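Local coordinates for protein ectonucleotide pyrophosphatase/phosphodiesterase family member 5 (Mus musculus, PDB 5VEO) that probably hydrolyses phosphodiester or pyrophosphate bonds of nucleotide substrates as a zinc-dependent ectoenzyme of restricted nucleotide specificity, at residues 236-242 with 271-276. The protein carries 1 engineered substitution. Residues are numbered along the deposited sequence; the frame is centred on the assembly and turned at random.
Sequences IELDRYL and ALAGAH
I236 sets CG1 almost exactly on the normal of the H276 imidazole, 3.5 Å from its centroid, a CH-pi contact. A chi1 of -168° places H276 CG anti to the backbone N and the ring against I236; its ND1 takes a hydrogen bond from the backbone amide of N278, and the W310 ring also meets it, the planes inclined by about 65°. The Y241 ring has A275 CB across the contact on one face, toward the rim and 3.7 Å from Y241 CD1, and its own neighbour R240 CB on the other. The phenol oxygen reaches the imidazole edge in plane, Y241 OH to H276 CD2 being 3.6 Å.

Leucine and alanine side chains extend the contact. L272 CD1 touches both L238 CD2 (3.9 Å) and Y241 CD2, while A271 CB rests on L242 CD2 at 3.7 Å.

No direct hydrogen bond joins the segments. L238 O takes the amides of both Y241 and L242, closing the turn after the strand. The arrangement packs a strand-to-3-10 turn against the C-terminal end of helix 265-272 and the loop leading into strand 279-283, on the four-stranded antiparallel sheet, where L272 touches V281, of what is probably an insertion in the alkaline phosphatase-like fold.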
# COMPACT_ATOMS: atom_id res chain seq x y z
N ILE A 236 24.54 -2.07 -0.46
CA ILE A 236 25.20 -1.17 0.48
C ILE A 236 25.21 -1.88 1.82
O ILE A 236 24.15 -2.20 2.37
CB ILE A 236 24.47 0.18 0.58
CG1 ILE A 236 24.33 0.83 -0.80
CG2 ILE A 236 25.18 1.10 1.55
CD1 ILE A 236 22.96 1.34 -1.07
N GLU A 237 26.40 -2.13 2.36
CA GLU A 237 26.54 -2.90 3.59
C GLU A 237 26.92 -1.94 4.72
O GLU A 237 28.02 -1.37 4.73
CB GLU A 237 27.58 -4.00 3.43
CG GLU A 237 27.57 -4.98 4.57
CD GLU A 237 28.64 -6.06 4.43
OE1 GLU A 237 28.97 -6.43 3.28
OE2 GLU A 237 29.13 -6.54 5.48
N LEU A 238 25.99 -1.74 5.66
CA LEU A 238 26.16 -0.68 6.65
C LEU A 238 27.37 -0.91 7.53
O LEU A 238 28.02 0.05 7.95
CB LEU A 238 24.91 -0.55 7.52
CG LEU A 238 23.63 -0.09 6.80
CD1 LEU A 238 22.43 -0.02 7.73
CD2 LEU A 238 23.85 1.25 6.12
N ASP A 239 27.69 -2.17 7.83
CA ASP A 239 28.78 -2.38 8.76
C ASP A 239 30.15 -2.15 8.12
O ASP A 239 31.17 -2.24 8.82
CB ASP A 239 28.66 -3.77 9.41
CG ASP A 239 28.87 -4.91 8.45
OD1 ASP A 239 28.97 -4.67 7.22
OD2 ASP A 239 28.92 -6.07 8.93
N ARG A 240 30.19 -1.79 6.84
CA ARG A 240 31.41 -1.25 6.26
C ARG A 240 31.67 0.17 6.72
O ARG A 240 32.81 0.64 6.63
CB ARG A 240 31.34 -1.28 4.73
CG ARG A 240 31.47 -2.67 4.10
CD ARG A 240 31.71 -2.59 2.58
NE ARG A 240 32.58 -1.46 2.24
CZ ARG A 240 32.94 -1.09 1.01
NH1 ARG A 240 32.50 -1.76 -0.05
NH2 ARG A 240 33.74 -0.05 0.86
N TYR A 241 30.66 0.86 7.24
CA TYR A 241 30.74 2.26 7.62
C TYR A 241 30.44 2.53 9.08
O TYR A 241 31.01 3.47 9.65
CB TYR A 241 29.74 3.09 6.79
CG TYR A 241 29.76 2.72 5.34
CD1 TYR A 241 30.83 3.06 4.53
CD2 TYR A 241 28.71 1.99 4.78
CE1 TYR A 241 30.86 2.69 3.20
CE2 TYR A 241 28.73 1.64 3.45
CZ TYR A 241 29.81 1.99 2.66
OH TYR A 241 29.81 1.63 1.34
N LEU A 242 29.55 1.75 9.69
CA LEU A 242 28.98 2.04 11.00
C LEU A 242 29.26 0.90 11.96
O LEU A 242 29.23 -0.27 11.57
CB LEU A 242 27.45 2.23 10.93
CG LEU A 242 26.82 3.30 10.06
CD1 LEU A 242 25.28 3.23 10.15
CD2 LEU A 242 27.32 4.66 10.47
N ALA A 271 29.73 9.25 9.38
CA ALA A 271 30.24 8.02 8.79
C ALA A 271 29.42 7.60 7.57
O ALA A 271 29.97 7.01 6.64
CB ALA A 271 30.22 6.89 9.81
N LEU A 272 28.12 7.89 7.57
CA LEU A 272 27.24 7.36 6.53
C LEU A 272 26.94 8.36 5.42
O LEU A 272 26.82 7.95 4.25
CB LEU A 272 25.93 6.89 7.18
CG LEU A 272 25.15 5.86 6.39
CD1 LEU A 272 25.94 4.56 6.21
CD2 LEU A 272 23.82 5.58 7.09
N ALA A 273 26.87 9.65 5.72
CA ALA A 273 26.53 10.63 4.70
C ALA A 273 27.65 10.71 3.67
O ALA A 273 28.80 10.98 4.01
CB ALA A 273 26.27 12.00 5.31
N GLY A 274 27.29 10.51 2.40
CA GLY A 274 28.28 10.54 1.33
C GLY A 274 29.19 9.34 1.27
O GLY A 274 30.14 9.34 0.48
N ALA A 275 28.90 8.30 2.05
CA ALA A 275 29.79 7.14 2.11
C ALA A 275 29.61 6.21 0.91
O ALA A 275 30.57 5.56 0.48
CB ALA A 275 29.53 6.37 3.39
N HIS A 276 28.39 6.13 0.39
CA HIS A 276 28.09 5.31 -0.77
C HIS A 276 27.28 6.15 -1.76
O HIS A 276 26.33 6.83 -1.35
CB HIS A 276 27.31 4.06 -0.37
CG HIS A 276 27.23 3.05 -1.46
ND1 HIS A 276 26.46 3.24 -2.59
CD2 HIS A 276 27.86 1.86 -1.62
CE1 HIS A 276 26.62 2.21 -3.40
NE2 HIS A 276 27.46 1.35 -2.83
O HOH W 1 31.21 2.93 -0.18